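Local coordinates for protein bacteriocin (Brevibacillus sp. SKDU10, PDB 6LWZ) that probably kills or inhibits competing bacteria as a secreted, disulfide-stabilised antimicrobial peptide with a defensin-like fold, at residues 6-17 against 29-40. Numbering follows the deposited sequence.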
# COMPACT_ATOMS: atom_id res chain seq x y z
N CYS A 6 -4.21 -3.22 -12.62
CA CYS A 6 -3.53 -3.91 -13.71
C CYS A 6 -4.42 -4.04 -14.94
O CYS A 6 -5.64 -4.20 -14.81
CB CYS A 6 -3.09 -5.28 -13.23
SG CYS A 6 -2.06 -5.15 -11.75
N PRO A 7 -3.81 -3.98 -16.14
CA PRO A 7 -4.59 -4.05 -17.39
C PRO A 7 -5.46 -5.30 -17.52
O PRO A 7 -6.62 -5.21 -17.93
CB PRO A 7 -3.51 -4.03 -18.48
CG PRO A 7 -2.31 -3.42 -17.84
CD PRO A 7 -2.37 -3.81 -16.39
N ASP A 8 -4.90 -6.46 -17.17
CA ASP A 8 -5.60 -7.74 -17.32
C ASP A 8 -5.67 -8.52 -16.00
O ASP A 8 -6.74 -9.03 -15.64
CB ASP A 8 -4.95 -8.59 -18.42
CG ASP A 8 -3.43 -8.66 -18.31
OD1 ASP A 8 -2.87 -8.09 -17.35
OD2 ASP A 8 -2.80 -9.28 -19.19
N ALA A 9 -4.55 -8.63 -15.29
CA ALA A 9 -4.53 -9.33 -14.01
C ALA A 9 -3.34 -8.92 -13.14
O ALA A 9 -2.27 -8.57 -13.64
CB ALA A 9 -4.52 -10.83 -14.23
N ILE A 10 -3.53 -8.99 -11.83
CA ILE A 10 -2.47 -8.65 -10.89
C ILE A 10 -1.66 -9.91 -10.61
O ILE A 10 -2.20 -11.02 -10.58
CB ILE A 10 -3.02 -8.03 -9.57
CG1 ILE A 10 -3.56 -9.10 -8.60
CG2 ILE A 10 -4.13 -7.02 -9.86
CD1 ILE A 10 -2.55 -9.58 -7.59
N ASP A 11 -0.35 -9.74 -10.42
CA ASP A 11 0.54 -10.85 -10.16
C ASP A 11 0.64 -11.09 -8.66
O ASP A 11 0.39 -12.19 -8.19
CB ASP A 11 1.92 -10.58 -10.76
CG ASP A 11 2.83 -11.81 -10.74
OD1 ASP A 11 2.32 -12.94 -10.61
OD2 ASP A 11 4.06 -11.63 -10.86
N ARG A 12 1.00 -10.05 -7.91
CA ARG A 12 1.01 -10.12 -6.45
C ARG A 12 0.86 -8.73 -5.83
O ARG A 12 0.85 -7.72 -6.53
CB ARG A 12 2.27 -10.82 -5.92
CG ARG A 12 3.58 -10.17 -6.32
CD ARG A 12 4.69 -11.20 -6.50
NE ARG A 12 4.38 -12.14 -7.58
CZ ARG A 12 5.09 -13.23 -7.89
NH1 ARG A 12 6.18 -13.56 -7.20
NH2 ARG A 12 4.70 -14.00 -8.89
N PHE A 13 0.71 -8.70 -4.51
CA PHE A 13 0.72 -7.47 -3.75
C PHE A 13 2.03 -7.38 -2.98
O PHE A 13 2.51 -8.37 -2.45
CB PHE A 13 -0.45 -7.45 -2.77
CG PHE A 13 -1.77 -7.22 -3.43
CD1 PHE A 13 -2.47 -8.27 -4.00
CD2 PHE A 13 -2.32 -5.94 -3.48
CE1 PHE A 13 -3.70 -8.06 -4.61
CE2 PHE A 13 -3.55 -5.72 -4.08
CZ PHE A 13 -4.24 -6.78 -4.65
N ILE A 14 2.61 -6.18 -2.94
CA ILE A 14 3.78 -5.90 -2.10
C ILE A 14 3.43 -4.91 -0.99
O ILE A 14 2.98 -3.79 -1.24
CB ILE A 14 4.97 -5.37 -2.92
CG1 ILE A 14 5.38 -6.39 -3.98
CG2 ILE A 14 6.16 -5.09 -2.02
CD1 ILE A 14 4.73 -6.17 -5.31
N VAL A 15 3.67 -5.33 0.25
CA VAL A 15 3.32 -4.58 1.45
C VAL A 15 4.57 -3.97 2.07
O VAL A 15 5.48 -4.70 2.44
CB VAL A 15 2.66 -5.50 2.49
CG1 VAL A 15 2.41 -4.77 3.80
CG2 VAL A 15 1.36 -6.07 1.95
N LYS A 16 4.59 -2.65 2.17
CA LYS A 16 5.72 -1.92 2.73
C LYS A 16 5.27 -1.18 3.99
O LYS A 16 4.45 -0.27 3.92
CB LYS A 16 6.27 -0.93 1.71
CG LYS A 16 7.05 -1.59 0.58
CD LYS A 16 6.91 -0.83 -0.73
CE LYS A 16 7.71 -1.49 -1.85
NZ LYS A 16 7.49 -0.86 -3.18
N ASP A 17 5.82 -1.59 5.13
CA ASP A 17 5.53 -0.99 6.42
C ASP A 17 6.36 0.28 6.61
O ASP A 17 7.57 0.27 6.39
CB ASP A 17 5.82 -1.98 7.54
CG ASP A 17 5.46 -1.45 8.90
OD1 ASP A 17 6.05 -0.44 9.34
OD2 ASP A 17 4.58 -2.05 9.56
N LYS A 29 0.91 0.90 6.52
CA LYS A 29 1.63 0.18 5.48
C LYS A 29 1.18 0.71 4.14
O LYS A 29 -0.02 0.88 3.92
CB LYS A 29 1.33 -1.32 5.55
CG LYS A 29 1.65 -1.95 6.90
CD LYS A 29 1.25 -3.41 6.94
CE LYS A 29 1.28 -3.94 8.36
NZ LYS A 29 1.04 -5.40 8.40
N GLN A 30 2.13 0.98 3.25
CA GLN A 30 1.81 1.31 1.87
C GLN A 30 1.69 0.01 1.09
O GLN A 30 2.60 -0.81 1.15
CB GLN A 30 2.88 2.20 1.25
CG GLN A 30 2.98 3.59 1.86
CD GLN A 30 1.82 4.49 1.49
OE1 GLN A 30 0.66 4.19 1.76
NE2 GLN A 30 2.14 5.63 0.87
N VAL A 31 0.58 -0.15 0.38
CA VAL A 31 0.30 -1.36 -0.37
C VAL A 31 0.41 -1.07 -1.86
O VAL A 31 -0.21 -0.13 -2.37
CB VAL A 31 -1.12 -1.91 -0.06
CG1 VAL A 31 -1.40 -3.20 -0.83
CG2 VAL A 31 -1.28 -2.15 1.42
N TYR A 32 1.20 -1.88 -2.55
CA TYR A 32 1.36 -1.79 -4.00
C TYR A 32 0.90 -3.08 -4.64
O TYR A 32 0.90 -4.14 -4.00
CB TYR A 32 2.84 -1.55 -4.35
CG TYR A 32 3.29 -0.12 -4.17
CD1 TYR A 32 3.44 0.43 -2.90
CD2 TYR A 32 3.59 0.68 -5.28
CE1 TYR A 32 3.86 1.74 -2.74
CE2 TYR A 32 4.01 2.00 -5.12
CZ TYR A 32 4.14 2.53 -3.85
OH TYR A 32 4.56 3.83 -3.68
N VAL A 33 0.50 -2.99 -5.91
CA VAL A 33 0.20 -4.16 -6.73
C VAL A 33 1.32 -4.33 -7.74
O VAL A 33 1.75 -3.36 -8.38
CB VAL A 33 -1.15 -4.06 -7.49
CG1 VAL A 33 -2.28 -3.67 -6.55
CG2 VAL A 33 -1.09 -3.07 -8.64
N ALA A 34 1.82 -5.55 -7.86
CA ALA A 34 2.72 -5.90 -8.95
C ALA A 34 1.86 -6.56 -10.00
O ALA A 34 1.23 -7.58 -9.75
CB ALA A 34 3.80 -6.84 -8.47
N CYS A 35 1.81 -5.94 -11.17
CA CYS A 35 1.00 -6.43 -12.27
C CYS A 35 1.75 -7.47 -13.10
O CYS A 35 2.99 -7.49 -13.11
CB CYS A 35 0.58 -5.27 -13.18
SG CYS A 35 -0.48 -4.04 -12.39
N MET A 36 1.00 -8.23 -13.88
CA MET A 36 1.59 -9.12 -14.83
C MET A 36 2.18 -8.21 -15.92
O MET A 36 3.31 -8.33 -16.23
CB MET A 36 0.57 -10.08 -15.43
CG MET A 36 -0.11 -11.03 -14.47
SD MET A 36 0.85 -12.30 -13.69
CE MET A 36 1.14 -13.42 -15.02
N ASN A 37 1.39 -7.29 -16.43
CA ASN A 37 1.79 -6.39 -17.50
C ASN A 37 2.96 -5.48 -17.16
O ASN A 37 4.07 -5.72 -17.57
CB ASN A 37 0.58 -5.61 -18.03
CG ASN A 37 -0.02 -6.25 -19.30
OD1 ASN A 37 -0.78 -7.23 -19.24
ND2 ASN A 37 0.30 -5.67 -20.46
N GLY A 38 2.74 -4.45 -16.36
CA GLY A 38 3.83 -3.57 -15.99
C GLY A 38 4.42 -4.02 -14.66
O GLY A 38 4.70 -5.18 -14.50
N GLN A 39 4.76 -3.11 -13.77
CA GLN A 39 5.21 -3.59 -12.48
C GLN A 39 4.47 -2.90 -11.38
O GLN A 39 3.28 -2.94 -11.36
CB GLN A 39 6.73 -3.65 -12.29
CG GLN A 39 7.50 -4.64 -13.17
CD GLN A 39 7.18 -6.11 -12.93
OE1 GLN A 39 7.68 -6.70 -11.99
NE2 GLN A 39 6.35 -6.70 -13.77
N HIS A 40 5.18 -2.21 -10.52
CA HIS A 40 4.60 -1.64 -9.34
C HIS A 40 3.80 -0.38 -9.33
O HIS A 40 4.29 0.66 -9.66
CB HIS A 40 5.69 -1.48 -8.32
CG HIS A 40 6.35 -2.76 -8.01
ND1 HIS A 40 6.66 -3.68 -8.98
CD2 HIS A 40 6.72 -3.30 -6.84
CE1 HIS A 40 7.19 -4.73 -8.41
NE2 HIS A 40 7.26 -4.52 -7.12
O HOH W 1 4.94 -9.06 -11.21
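Cys6 and Cys35 each hold SG anti to the carbonyl carbon (chi1 -56° and -64°), and the two sulfurs meet in a disulfide, SG to SG 2.0 Å. This bond ties the segment leading into strand 10-20 to the end of strand 26-35, the two strands of an antiparallel beta hairpin in the defensin-like fold. Strand 40-48 pairs with the other edge of strand 26-35 and completes a three-stranded sheet. Between 10-17 and 29-35 the backbone bonds run regularly from Lys16 and Gln30 to Arg12 and Ala34. There a classic beta bulge shifts the register. Asp11 N and Arg12 N both donate to Ala34 O, at 2.8 and 3.1 Å, and both lie in its carbonyl plane. A water bridges Asp11 OD2 and Cys35 O beside the bulge.

The Phe13 side chain lies alongside that of Val33, pointing the same way, on the same sheet face as Val31, with Phe13 CE2 3.5 Å from Val33 CG1. On the face of Ile14 and Tyr32, the Ile14 side chain crosses His40 at about a right angle. Ile14 CD1 also packs tightly on Ala34 CB, at 3.4 Å. The Lys16 chain bends at chi2 (148°) and carries its ammonium over one face of Tyr32. This is a cation-pi contact, with Lys16 NZ 4.4 Å from the Tyr32 ring centroid and offset toward the rim.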